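Local atomic coordinates of ADP-ribosylating toxin CARDS (PDB entry 4TLV), a protein that transfers ADP-ribose from NAD(+) to multiple target proteins in vitro and causes vacuolization in mammalian cells, acting as the main virulence factor of Mycoplasma pneumoniae. Residues G64-E69 / H163-R168; D153-E158 / V170-I175. All coordinates share one frame; numbering follows the deposited sequence.

Both contacts reach one antiparallel sheet of the N-terminal mono-ADP-ribosyltransferase domain, and their centres lie 12 Å apart. Contact 2 is the hairpin pairing of strand 146-156 with strand 168-181. Contact 1 lies where the short edge strand 67-68 and the residues before it meet the far end of the loop closing that hairpin. Along the chain the segments alternate: 64-69, 153-158, 163-168, 170-175. Across the sheet, strand 168-181 lies between strand 146-156 and strand 67-68. The two contacts also touch directly, W66 CD1 approaching E171 N at 3.5 Å, which ties the domain's early edge strand to a later hairpin.

Contact 1. Residues G64-E69 / H163-R168; sequences GSWLRE and HHPAGR. With ACT (acetate ion), chain M.
E69 and H164 carry the straighter of two polar links: ND1 of H164 donates to OE2 of E69 over 2.6 Å (N-H...O angle 158°). The oxygen lies in the imidazole plane and is approached on its anti side, slightly out of the carboxylate plane; the two planes are 77° apart. The second link is NH1 of R168 to the backbone O of W66 at 2.9 Å, a bent bond tilted from the carbonyl plane. The arginine turns at chi2 (-89°), which carries CD alongside the L67 carbonyl. These links join the short edge strand 67-68 and its flanks to the end of the loop between strands 146-156 and 168-181 in the mono-ADP-ribosyltransferase domain.

Among apolar contacts, W66 CZ3 meets CG of P165 at 3.8 Å, the side chains crossing at about a right angle, and CB of R168 sits at the indole edge. CG of R68 lies over the centre of the R168 guanidinium.

Like charges also approach: NH2 of R168 is 3.5 Å from R68 NE, over one face of that guanidinium. This repulsion is probably eased by a weak, long ion pair of R168 with E252, whereas the short H164-E69 bond would tend to favour a protonated imidazole.

Contact 2. Residues D153-E158 / V170-I175; sequences DAVPVE and VETTRI
D153 and R174 join by a side-on, two-pronged salt bridge. NE of R174 donates to OD1 of D153 at 3.1 Å and NH2 of R174 to OD2 of D153 at 2.7 Å, both from the syn side of the carboxylate. The two groups are nearly coplanar, their planes 10° apart; both oxygens lie close to the guanidinium plane, and the NE bond is nearly straight (172°). The aspartate CG sits between the backbone N and the carbonyl carbon, which brings it over toward the arginine; N176 adds a weak hydrogen bond to OD2.

Backbone bonding sets the register. D153 and R174 form a hydrogen-bonded pair with both N-H...O links made, as do V155 and T172, where T172 N reaches V155 O at 2.8 Å. A154 with T173 and P156 with E171 are non-hydrogen-bonded pairs. This ladder is an antiparallel beta hairpin in the mono-ADP-ribosyltransferase domain, its strand axes 4.4 Å apart at closest and 142° apart in direction. Beyond the strand end, V157 N donates to V170 O at 2.9 Å, and one water donates to both V157 O and V170 O.

Apolar packing clusters at the loop end. CG2 of V157 meets CG1 of V170 at 3.8 Å and, crossing at about a right angle, the methyl CG2 of T172. Farther along, V155 lays CG2 against CD of R174, placing an apolar side chain beside the salt-bridged one.

The acidic side chain of E171 behaves differently. It runs beside P156, pointing the same way, and its bend at chi2 brings CD toward the proline. OE1 of E171 lies 3.3 Å from P156 N, which has no hydrogen to donate.

Contact 1. Residues G64-E69 / H163-R168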
# COMPACT_ATOMS: atom_id res chain seq x y z
N GLY A 64 16.10 -6.18 0.94
CA GLY A 64 16.54 -5.93 2.30
C GLY A 64 16.31 -7.07 3.30
O GLY A 64 16.33 -6.83 4.51
N SER A 65 16.07 -8.29 2.81
CA SER A 65 15.90 -9.44 3.70
C SER A 65 17.10 -9.60 4.62
O SER A 65 18.24 -9.41 4.19
CB SER A 65 15.77 -10.74 2.89
OG SER A 65 14.57 -10.76 2.16
N TRP A 66 16.86 -10.00 5.87
CA TRP A 66 17.91 -10.05 6.87
C TRP A 66 18.74 -11.33 6.74
O TRP A 66 18.24 -12.36 6.30
CB TRP A 66 17.32 -9.95 8.27
CG TRP A 66 16.60 -8.66 8.57
CD1 TRP A 66 16.39 -7.59 7.72
CD2 TRP A 66 15.99 -8.32 9.81
NE1 TRP A 66 15.70 -6.61 8.39
CE2 TRP A 66 15.43 -7.03 9.66
CE3 TRP A 66 15.85 -8.98 11.04
CZ2 TRP A 66 14.75 -6.39 10.70
CZ3 TRP A 66 15.18 -8.35 12.07
CH2 TRP A 66 14.64 -7.06 11.89
N LEU A 67 20.00 -11.26 7.14
CA LEU A 67 20.90 -12.40 6.94
C LEU A 67 20.99 -13.28 8.17
O LEU A 67 20.77 -12.81 9.27
CB LEU A 67 22.32 -11.92 6.60
CG LEU A 67 22.51 -10.94 5.45
CD1 LEU A 67 23.99 -10.79 5.16
CD2 LEU A 67 21.79 -11.42 4.21
N ARG A 68 21.35 -14.54 7.97
CA ARG A 68 21.76 -15.40 9.08
C ARG A 68 23.09 -14.90 9.64
O ARG A 68 23.81 -14.16 8.97
CB ARG A 68 21.92 -16.84 8.61
CG ARG A 68 20.63 -17.49 8.14
CD ARG A 68 20.89 -18.92 7.66
NE ARG A 68 19.64 -19.60 7.31
CZ ARG A 68 18.84 -20.20 8.18
NH1 ARG A 68 19.14 -20.19 9.48
NH2 ARG A 68 17.72 -20.79 7.77
N GLU A 69 23.43 -15.34 10.85
CA GLU A 69 24.67 -14.96 11.53
C GLU A 69 25.90 -15.71 11.01
O GLU A 69 26.41 -16.61 11.67
CB GLU A 69 24.53 -15.22 13.04
CG GLU A 69 23.41 -14.43 13.68
CD GLU A 69 23.38 -14.57 15.20
OE1 GLU A 69 23.43 -15.71 15.72
OE2 GLU A 69 23.29 -13.52 15.87
N HIS A 163 22.34 -5.62 17.82
CA HIS A 163 22.00 -6.99 18.17
C HIS A 163 21.19 -7.60 17.04
O HIS A 163 20.61 -6.88 16.22
CB HIS A 163 21.24 -7.07 19.50
CG HIS A 163 19.79 -6.69 19.39
ND1 HIS A 163 19.36 -5.38 19.38
CD2 HIS A 163 18.68 -7.46 19.32
CE1 HIS A 163 18.04 -5.36 19.30
NE2 HIS A 163 17.60 -6.61 19.26
N HIS A 164 21.19 -8.93 16.96
CA HIS A 164 20.54 -9.64 15.86
C HIS A 164 19.20 -10.21 16.31
O HIS A 164 19.16 -11.21 17.01
CB HIS A 164 21.44 -10.78 15.40
CG HIS A 164 22.82 -10.34 15.01
ND1 HIS A 164 23.91 -11.18 15.04
CD2 HIS A 164 23.28 -9.14 14.59
CE1 HIS A 164 24.98 -10.52 14.64
NE2 HIS A 164 24.63 -9.28 14.37
N PRO A 165 18.09 -9.56 15.94
CA PRO A 165 16.79 -10.03 16.46
C PRO A 165 16.50 -11.46 16.01
O PRO A 165 16.56 -11.77 14.81
CB PRO A 165 15.79 -9.02 15.86
CG PRO A 165 16.64 -7.79 15.51
CD PRO A 165 17.95 -8.39 15.06
N ALA A 166 16.18 -12.33 16.96
CA ALA A 166 15.97 -13.75 16.69
C ALA A 166 17.10 -14.37 15.88
O ALA A 166 16.87 -15.29 15.09
CB ALA A 166 14.61 -13.97 16.00
N GLY A 167 18.31 -13.86 16.04
CA GLY A 167 19.46 -14.43 15.36
C GLY A 167 19.64 -14.03 13.90
O GLY A 167 20.42 -14.65 13.17
N ARG A 168 18.90 -13.01 13.46
CA ARG A 168 19.04 -12.50 12.09
C ARG A 168 19.65 -11.11 12.11
O ARG A 168 19.44 -10.35 13.05
CB ARG A 168 17.68 -12.47 11.38
CG ARG A 168 17.21 -13.86 10.93
CD ARG A 168 17.71 -14.18 9.56
NE ARG A 168 17.29 -15.49 9.10
CZ ARG A 168 17.48 -15.96 7.87
NH1 ARG A 168 18.07 -15.20 6.95
NH2 ARG A 168 17.07 -17.18 7.56
C ACT M . 20.60 -2.20 18.32
O ACT M . 19.59 -2.45 17.62
OXT ACT M . 21.01 -3.12 19.06
CH3 ACT M . 21.30 -0.88 18.26

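Contact 2. Residues D153-E158 / V170-I175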
# COMPACT_ATOMS: atom_id res chain seq x y z
N ASP A 153 22.62 -1.96 -3.29
CA ASP A 153 23.22 -2.96 -2.42
C ASP A 153 22.46 -3.05 -1.09
O ASP A 153 21.70 -2.15 -0.72
CB ASP A 153 24.72 -2.70 -2.22
CG ASP A 153 25.01 -1.36 -1.55
OD1 ASP A 153 24.11 -0.81 -0.89
OD2 ASP A 153 26.15 -0.87 -1.67
N ALA A 154 22.65 -4.16 -0.41
CA ALA A 154 22.06 -4.34 0.90
C ALA A 154 23.22 -4.34 1.89
O ALA A 154 24.20 -5.06 1.68
CB ALA A 154 21.32 -5.66 0.96
N VAL A 155 23.10 -3.56 2.95
CA VAL A 155 24.14 -3.48 3.98
C VAL A 155 23.55 -3.55 5.39
O VAL A 155 22.43 -3.09 5.63
CB VAL A 155 24.96 -2.19 3.83
CG1 VAL A 155 25.69 -2.19 2.50
CG2 VAL A 155 24.04 -0.98 3.93
N PRO A 156 24.30 -4.14 6.33
CA PRO A 156 23.78 -4.21 7.70
C PRO A 156 23.67 -2.83 8.36
O PRO A 156 24.51 -1.96 8.12
CB PRO A 156 24.82 -5.06 8.45
CG PRO A 156 26.06 -5.04 7.59
CD PRO A 156 25.62 -4.76 6.17
N VAL A 157 22.66 -2.66 9.20
CA VAL A 157 22.52 -1.46 10.02
C VAL A 157 23.45 -1.52 11.24
O VAL A 157 23.49 -2.52 11.95
CB VAL A 157 21.06 -1.30 10.48
CG1 VAL A 157 20.90 -0.08 11.40
CG2 VAL A 157 20.13 -1.18 9.25
N GLU A 158 24.20 -0.45 11.50
CA GLU A 158 25.12 -0.41 12.64
C GLU A 158 25.97 -1.69 12.80
O GLU A 158 25.95 -2.32 13.85
CB GLU A 158 24.36 -0.16 13.96
CG GLU A 158 25.26 0.40 15.07
CD GLU A 158 24.72 0.22 16.48
OE1 GLU A 158 23.72 -0.51 16.67
OE2 GLU A 158 25.32 0.80 17.41
N VAL A 170 20.05 -7.34 10.92
CA VAL A 170 19.24 -6.27 10.33
C VAL A 170 19.96 -5.61 9.17
O VAL A 170 21.07 -5.09 9.32
CB VAL A 170 18.90 -5.19 11.39
CG1 VAL A 170 18.09 -4.06 10.77
CG2 VAL A 170 18.15 -5.80 12.58
N GLU A 171 19.31 -5.63 8.01
CA GLU A 171 19.86 -5.05 6.80
C GLU A 171 18.99 -3.91 6.30
O GLU A 171 17.78 -3.88 6.56
CB GLU A 171 19.91 -6.11 5.68
CG GLU A 171 20.71 -7.33 6.01
CD GLU A 171 22.20 -7.14 5.80
OE1 GLU A 171 22.59 -6.50 4.80
OE2 GLU A 171 22.98 -7.64 6.63
N THR A 172 19.60 -3.01 5.54
CA THR A 172 18.83 -2.04 4.79
C THR A 172 19.39 -2.02 3.36
O THR A 172 20.34 -2.75 3.05
CB THR A 172 18.82 -0.65 5.47
OG1 THR A 172 17.85 0.19 4.83
CG2 THR A 172 20.19 0.02 5.44
N THR A 173 18.80 -1.22 2.49
CA THR A 173 19.25 -1.17 1.11
C THR A 173 19.71 0.23 0.79
O THR A 173 19.34 1.18 1.48
CB THR A 173 18.14 -1.58 0.14
OG1 THR A 173 17.00 -0.74 0.36
CG2 THR A 173 17.73 -3.03 0.38
N ARG A 174 20.54 0.35 -0.23
CA ARG A 174 20.98 1.66 -0.69
C ARG A 174 20.87 1.74 -2.21
O ARG A 174 21.21 0.78 -2.91
CB ARG A 174 22.43 1.91 -0.26
CG ARG A 174 22.62 1.95 1.25
CD ARG A 174 24.05 2.36 1.58
NE ARG A 174 25.00 1.56 0.82
CZ ARG A 174 26.30 1.81 0.75
NH1 ARG A 174 26.81 2.85 1.40
NH2 ARG A 174 27.09 1.03 0.03
N ILE A 175 20.38 2.86 -2.70
CA ILE A 175 20.40 3.11 -4.13
C ILE A 175 21.60 4.01 -4.44
O ILE A 175 21.63 5.19 -4.09
CB ILE A 175 19.09 3.73 -4.62
CG1 ILE A 175 17.91 2.85 -4.20
CG2 ILE A 175 19.12 3.93 -6.15
CD1 ILE A 175 16.55 3.44 -4.51
O HOH W 1 22.84 -5.02 11.61